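Local structure of FAD-binding PCMH-type domain-containing protein (Gibberella zeae, 6YJO) at residues 368-371 / 375-378; 32-37 / 89-94. The protein carries covalently linked flavin-adenine dinucleotide and probably acts as an oxidoreductase. All coordinates share one frame; numbering follows the deposited sequence.

Contact 1 of 2, residues 368-371 / 375-378; sequences FDNM and DARH
N370 and H378 meet through torsions that send one outward from the helix and the other back toward it. In N370, CG stands anti to the backbone N (chi1 -177°), which carries the amide off the last turn of helix 357-371 toward A376 and R377. In H378, CG lies anti to the carbonyl carbon, and the imidazole turns back to the helix end. The two side chains slide past each other in opposite directions, with amide and ring planes 82° apart.

H378 NE2 donates to N370 O over 3.0 Å. The acceptor lies practically in the ring plane, while the donor is tilted out of the carbonyl plane and the N-H...O angle is 148°. A carbonyl in the last turn of a helix commonly lacks an amide four residues on to bond it, and a histidine N-H supplies a donor here. The carbonyl O of A376 lies over one face of the same ring, 3.5 Å above its plane.

The N370 amide suits its place because it offers both polarities. Its ND2 makes a weak bond of 3.4 Å to R377 O. N370 OD1 is nearer R377 O, at 3.1 Å, but two acceptors cannot bond, and OD1 is satisfied by W380 NE1. The small methyl of A376 lies against one face of the amide, CB 3.5 Å from N370 ND2. R377 lends its backbone carbonyl and sends its side chain away: NH2 hydrogen-bonds N426 O, NE forms a salt bridge with D423 OD2, and Y427 adds a cation-pi contact.

The contact thus fastens the turn between helix 357-371 and strand 380-386 of the seven-stranded antiparallel sheet, with V437 and F441 of helix 431-446 packed against N370.

Contact 2 of 2, residues 32-37 / 89-94; sequences PAALNA and DQNKVR
L35 and N91 pack closely where the first modelled helix, 32-41, passes the end of helix 78-90. N91 CB is directed at helix 32-41, and the amide lays a face against the backbone and branch of L35, with ND2 3.8 Å from L35 CA and 3.9 Å from L35 CD2. The two side chains cross at a slant. Beside them L35 and V93 reach toward each other tip to tip, L35 CD1 standing 3.9 Å from V93 CG1 and 4.1 Å from V93 CG2. Both methyls of V93 therefore cradle a single methyl of L35. Leucine suits this place because its fork serves two partners: CD2 goes to the amide and CD1 to the valine, while its side chain also touches A70 in the loop before, and A71 in, strand 71-73.

Toward solvent the contact is sparser. There A34, an exposed residue, presents just its CB to N91 OD1 at 3.7 Å, a single methyl-oxygen touch.

N91 is the first residue beyond helix 78-90 to leave helical angles. Its ND2 is bonded back to C87 O, so the amide is anchored to its own helix end while it leans on the other. C87 is also disulfide-linked to C38 of helix 32-41, which ties the same two helices covalently close by.

Between these two segments the chemistry is thus van der Waals, with one apolar pair (L35-V93) and a polar amide laid against carbon. One N-H of that amide goes to its own helix, which implies that N91 serves the interface chiefly as a flat packing surface.

From the N terminus, helix 32-41 comes first, and contact 2 closes the longer loop when the chain returns at the end of helix 78-90, before strand 95-98 of the small parallel sheet. Contact 1 closes much later and far more tightly, only three residues separating its segments. The loops lie in series, neither nested nor crossed. Contact 2 ties the N-terminal helix to a segment of the FAD-binding domain, whereas contact 1 shapes a connection at the seven-stranded antiparallel sheet. Their centres are 48 Å apart and their nearest atoms about 28 Å, so the two do not touch, and both lie away from the flavin site.

Contact 1 of 2, residues 368-371 / 375-378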
ATOM      1  N   PHE A 368     -24.933   9.972   3.282  1.00 62.02           N
ATOM      2  CA  PHE A 368     -26.331   9.604   3.085  1.00 62.59           C
ATOM      3  C   PHE A 368     -27.052  10.632   2.228  1.00 64.97           C
ATOM      4  O   PHE A 368     -28.046  10.301   1.570  1.00 66.08           O
ATOM      5  CB  PHE A 368     -27.024   9.421   4.436  1.00 63.45           C
ATOM      6  CG  PHE A 368     -26.828   8.051   5.021  1.00 62.09           C
ATOM      7  CD1 PHE A 368     -27.736   7.039   4.759  1.00 60.79           C
ATOM      8  CD2 PHE A 368     -25.724   7.770   5.808  1.00 61.86           C
ATOM      9  CE1 PHE A 368     -27.554   5.774   5.283  1.00 58.30           C
ATOM     10  CE2 PHE A 368     -25.536   6.505   6.333  1.00 59.62           C
ATOM     11  CZ  PHE A 368     -26.453   5.506   6.070  1.00 57.96           C
ATOM     12  N   ASP A 369     -26.565  11.873   2.214  1.00 65.93           N
ATOM     13  CA  ASP A 369     -27.010  12.830   1.207  1.00 67.13           C
ATOM     14  C   ASP A 369     -26.820  12.256  -0.191  1.00 63.99           C
ATOM     15  O   ASP A 369     -27.736  12.276  -1.021  1.00 62.61           O
ATOM     16  CB  ASP A 369     -26.234  14.139   1.363  1.00 69.73           C
ATOM     17  CG  ASP A 369     -27.044  15.346   0.951  1.00 74.11           C
ATOM     18  OD1 ASP A 369     -27.829  15.847   1.786  1.00 75.94           O
ATOM     19  OD2 ASP A 369     -26.890  15.799  -0.204  1.00 76.08           O
ATOM     20  N   ASN A 370     -25.628  11.723  -0.456  1.00 62.73           N
ATOM     21  CA  ASN A 370     -25.347  11.085  -1.738  1.00 62.88           C
ATOM     22  C   ASN A 370     -26.132   9.787  -1.896  1.00 63.83           C
ATOM     23  O   ASN A 370     -26.708   9.525  -2.959  1.00 66.43           O
ATOM     24  CB  ASN A 370     -23.845  10.826  -1.860  1.00 61.36           C
ATOM     25  CG  ASN A 370     -23.460  10.231  -3.196  1.00 61.23           C
ATOM     26  OD1 ASN A 370     -23.596   9.028  -3.417  1.00 60.79           O
ATOM     27  ND2 ASN A 370     -22.964  11.072  -4.096  1.00 62.14           N
ATOM     28  N   MET A 371     -26.165   8.959  -0.848  1.00 63.03           N
ATOM     29  CA  MET A 371     -26.804   7.647  -0.958  1.00 63.61           C
ATOM     30  C   MET A 371     -28.284   7.764  -1.311  1.00 67.28           C
ATOM     31  O   MET A 371     -28.810   6.955  -2.085  1.00 66.82           O
ATOM     32  CB  MET A 371     -26.631   6.859   0.345  1.00 62.24           C
ATOM     33  CG  MET A 371     -25.318   6.099   0.461  1.00 59.98           C
ATOM     34  SD  MET A 371     -25.191   5.178   2.007  1.00 58.87           S
ATOM     35  CE  MET A 371     -24.742   6.481   3.136  1.00 57.12           C
ATOM     36  N   ASP A 375     -29.974  10.644  -8.396  1.00 75.30           N
ATOM     37  CA  ASP A 375     -29.180  11.132  -9.519  1.00 75.76           C
ATOM     38  C   ASP A 375     -27.683  11.048  -9.252  1.00 72.67           C
ATOM     39  O   ASP A 375     -26.900  10.898 -10.197  1.00 73.39           O
ATOM     40  CB  ASP A 375     -29.553  12.579  -9.842  1.00 77.86           C
ATOM     41  CG  ASP A 375     -31.045  12.814  -9.823  1.00 81.68           C
ATOM     42  OD1 ASP A 375     -31.796  11.916 -10.258  1.00 82.63           O
ATOM     43  OD2 ASP A 375     -31.467  13.899  -9.365  1.00 84.25           O
ATOM     44  N   ALA A 376     -27.270  11.131  -7.990  1.00 72.31           N
ATOM     45  CA  ALA A 376     -25.861  11.291  -7.663  1.00 71.68           C
ATOM     46  C   ALA A 376     -25.042  10.074  -8.092  1.00 69.49           C
ATOM     47  O   ALA A 376     -25.570   8.996  -8.379  1.00 68.41           O
ATOM     48  CB  ALA A 376     -25.692  11.526  -6.163  1.00 71.15           C
ATOM     49  N   ARG A 377     -23.724  10.269  -8.124  1.00 67.58           N
ATOM     50  CA  ARG A 377     -22.791   9.206  -8.476  1.00 64.00           C
ATOM     51  C   ARG A 377     -22.759   8.170  -7.358  1.00 59.05           C
ATOM     52  O   ARG A 377     -22.454   8.499  -6.206  1.00 57.61           O
ATOM     53  CB  ARG A 377     -21.405   9.804  -8.711  1.00 64.73           C
ATOM     54  CG  ARG A 377     -20.466   8.981  -9.588  1.00 64.09           C
ATOM     55  CD  ARG A 377     -19.168   9.753  -9.817  1.00 63.26           C
ATOM     56  NE  ARG A 377     -18.106   8.962 -10.435  1.00 60.74           N
ATOM     57  CZ  ARG A 377     -17.847   8.919 -11.740  1.00 60.72           C
ATOM     58  NH1 ARG A 377     -18.582   9.605 -12.602  1.00 61.13           N
ATOM     59  NH2 ARG A 377     -16.843   8.175 -12.185  1.00 59.41           N
ATOM     60  N   HIS A 378     -23.083   6.920  -7.695  1.00 57.10           N
ATOM     61  CA  HIS A 378     -23.146   5.828  -6.730  1.00 55.19           C
ATOM     62  C   HIS A 378     -22.105   4.750  -6.993  1.00 54.93           C
ATOM     63  O   HIS A 378     -22.248   3.625  -6.506  1.00 56.77           O
ATOM     64  CB  HIS A 378     -24.540   5.203  -6.742  1.00 54.00           C
ATOM     65  CG  HIS A 378     -25.612   6.107  -6.228  1.00 55.74           C
ATOM     66  ND1 HIS A 378     -26.903   6.075  -6.707  1.00 56.65           N
ATOM     67  CD2 HIS A 378     -25.589   7.061  -5.268  1.00 55.51           C
ATOM     68  CE1 HIS A 378     -27.628   6.975  -6.068  1.00 58.72           C
ATOM     69  NE2 HIS A 378     -26.854   7.587  -5.191  1.00 57.16           N
TER

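Contact 2 of 2, residues 32-37 / 89-94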
ATOM      1  N   PRO A  32      14.573   7.066 -27.404  1.00 85.66           N
ATOM      2  CA  PRO A  32      14.216   5.682 -27.063  1.00 87.85           C
ATOM      3  C   PRO A  32      15.164   4.653 -27.649  1.00 96.91           C
ATOM      4  O   PRO A  32      15.259   3.543 -27.109  1.00 99.79           O
ATOM      5  CB  PRO A  32      12.803   5.541 -27.639  1.00 84.69           C
ATOM      6  CG  PRO A  32      12.241   6.912 -27.510  1.00 83.27           C
ATOM      7  CD  PRO A  32      13.392   7.843 -27.814  1.00 85.47           C
ATOM      8  N   ALA A  33      15.866   4.974 -28.735  1.00101.47           N
ATOM      9  CA  ALA A  33      16.891   4.083 -29.270  1.00104.39           C
ATOM     10  C   ALA A  33      18.290   4.431 -28.786  1.00101.13           C
ATOM     11  O   ALA A  33      19.158   3.551 -28.745  1.00100.91           O
ATOM     12  CB  ALA A  33      16.867   4.092 -30.800  1.00111.35           C
ATOM     13  N   ALA A  34      18.528   5.698 -28.438  1.00 97.84           N
ATOM     14  CA  ALA A  34      19.735   6.053 -27.702  1.00100.39           C
ATOM     15  C   ALA A  34      19.858   5.200 -26.449  1.00 99.73           C
ATOM     16  O   ALA A  34      20.894   4.571 -26.208  1.00103.06           O
ATOM     17  CB  ALA A  34      19.714   7.542 -27.348  1.00100.90           C
ATOM     18  N   LEU A  35      18.795   5.165 -25.642  1.00 95.95           N
ATOM     19  CA  LEU A  35      18.689   4.257 -24.506  1.00 92.05           C
ATOM     20  C   LEU A  35      18.862   2.810 -24.940  1.00 90.42           C
ATOM     21  O   LEU A  35      19.911   2.206 -24.699  1.00 90.35           O
ATOM     22  CB  LEU A  35      17.335   4.425 -23.812  1.00 89.94           C
ATOM     23  CG  LEU A  35      17.247   5.358 -22.604  1.00 86.86           C
ATOM     24  CD1 LEU A  35      15.797   5.671 -22.269  1.00 84.36           C
ATOM     25  CD2 LEU A  35      17.945   4.726 -21.414  1.00 84.64           C
ATOM     26  N   ASN A  36      17.833   2.253 -25.583  1.00 90.26           N
ATOM     27  CA  ASN A  36      17.770   0.842 -25.957  1.00 90.77           C
ATOM     28  C   ASN A  36      19.118   0.302 -26.418  1.00 94.19           C
ATOM     29  O   ASN A  36      19.441  -0.866 -26.175  1.00 94.78           O
ATOM     30  CB  ASN A  36      16.720   0.626 -27.051  1.00 91.37           C
ATOM     31  CG  ASN A  36      15.483  -0.097 -26.543  1.00 90.37           C
ATOM     32  OD1 ASN A  36      15.239  -0.169 -25.336  1.00 88.79           O
ATOM     33  ND2 ASN A  36      14.694  -0.637 -27.466  1.00 91.57           N
ATOM     34  N   ALA A  37      19.909   1.137 -27.092  1.00 95.04           N
ATOM     35  CA  ALA A  37      21.247   0.720 -27.497  1.00 94.21           C
ATOM     36  C   ALA A  37      22.161   0.573 -26.289  1.00 90.69           C
ATOM     37  O   ALA A  37      22.813  -0.463 -26.114  1.00 90.42           O
ATOM     38  CB  ALA A  37      21.826   1.718 -28.497  1.00 96.62           C
ATOM     39  N   ASP A  89      21.246   7.399 -16.207  1.00 68.69           N
ATOM     40  CA  ASP A  89      22.041   8.593 -15.935  1.00 69.91           C
ATOM     41  C   ASP A  89      22.738   9.097 -17.193  1.00 73.56           C
ATOM     42  O   ASP A  89      22.898  10.309 -17.372  1.00 75.37           O
ATOM     43  CB  ASP A  89      23.075   8.299 -14.845  1.00 68.08           C
ATOM     44  CG  ASP A  89      23.805   9.547 -14.386  1.00 69.07           C
ATOM     45  OD1 ASP A  89      23.296  10.660 -14.637  1.00 70.29           O
ATOM     46  OD2 ASP A  89      24.892   9.419 -13.784  1.00 68.72           O
ATOM     47  N   GLN A  90      23.152   8.185 -18.076  1.00 75.44           N
ATOM     48  CA  GLN A  90      23.879   8.571 -19.282  1.00 80.35           C
ATOM     49  C   GLN A  90      23.014   9.419 -20.206  1.00 83.88           C
ATOM     50  O   GLN A  90      23.481  10.423 -20.752  1.00 86.17           O
ATOM     51  CB  GLN A  90      24.370   7.315 -20.009  1.00 82.28           C
ATOM     52  CG  GLN A  90      24.822   7.534 -21.451  1.00 88.13           C
ATOM     53  CD  GLN A  90      25.849   8.634 -21.586  1.00 89.98           C
ATOM     54  OE1 GLN A  90      26.730   8.790 -20.740  1.00 88.82           O
ATOM     55  NE2 GLN A  90      25.741   9.411 -22.658  1.00 92.80           N
ATOM     56  N   ASN A  91      21.753   9.033 -20.388  1.00 82.34           N
ATOM     57  CA  ASN A  91      20.859   9.679 -21.341  1.00 83.34           C
ATOM     58  C   ASN A  91      19.966  10.733 -20.692  1.00 79.63           C
ATOM     59  O   ASN A  91      19.014  11.198 -21.325  1.00 76.06           O
ATOM     60  CB  ASN A  91      20.014   8.619 -22.057  1.00 85.72           C
ATOM     61  CG  ASN A  91      20.833   7.792 -23.030  1.00 91.15           C
ATOM     62  OD1 ASN A  91      21.225   8.274 -24.093  1.00 94.70           O
ATOM     63  ND2 ASN A  91      21.100   6.543 -22.670  1.00 89.58           N
ATOM     64  N   LYS A  92      20.262  11.125 -19.450  1.00 81.52           N
ATOM     65  CA  LYS A  92      19.532  12.187 -18.753  1.00 81.86           C
ATOM     66  C   LYS A  92      18.027  11.926 -18.729  1.00 79.11           C
ATOM     67  O   LYS A  92      17.223  12.859 -18.779  1.00 80.24           O
ATOM     68  CB  LYS A  92      19.818  13.557 -19.378  1.00 86.03           C
ATOM     69  CG  LYS A  92      19.608  14.729 -18.413  1.00 88.65           C
ATOM     70  CD  LYS A  92      19.135  16.000 -19.123  1.00 92.02           C
ATOM     71  CE  LYS A  92      17.620  16.194 -19.027  1.00 91.96           C
ATOM     72  NZ  LYS A  92      16.952  16.186 -20.359  1.00 94.20           N
ATOM     73  N   VAL A  93      17.628  10.656 -18.662  1.00 76.94           N
ATOM     74  CA  VAL A  93      16.227  10.303 -18.466  1.00 74.08           C
ATOM     75  C   VAL A  93      15.971  10.091 -16.982  1.00 68.56           C
ATOM     76  O   VAL A  93      16.818   9.561 -16.252  1.00 65.89           O
ATOM     77  CB  VAL A  93      15.830   9.047 -19.273  1.00 73.70           C
ATOM     78  CG1 VAL A  93      15.931   9.304 -20.773  1.00 77.65           C
ATOM     79  CG2 VAL A  93      16.659   7.829 -18.858  1.00 71.10           C
ATOM     80  N   ARG A  94      14.800  10.525 -16.532  1.00 65.76           N
ATOM     81  CA  ARG A  94      14.278  10.067 -15.255  1.00 60.67           C
ATOM     82  C   ARG A  94      13.991   8.573 -15.341  1.00 57.68           C
ATOM     83  O   ARG A  94      13.603   8.060 -16.393  1.00 58.93           O
ATOM     84  CB  ARG A  94      13.016  10.853 -14.901  1.00 58.88           C
ATOM     85  CG  ARG A  94      13.303  12.288 -14.508  1.00 58.11           C
ATOM     86  CD  ARG A  94      12.085  13.159 -14.694  1.00 57.67           C
ATOM     87  NE  ARG A  94      12.199  14.418 -13.969  1.00 57.26           N
ATOM     88  CZ  ARG A  94      11.200  15.279 -13.817  1.00 56.95           C
ATOM     89  NH1 ARG A  94      10.012  15.014 -14.339  1.00 58.06           N
ATOM     90  NH2 ARG A  94      11.389  16.404 -13.142  1.00 57.29           N
TER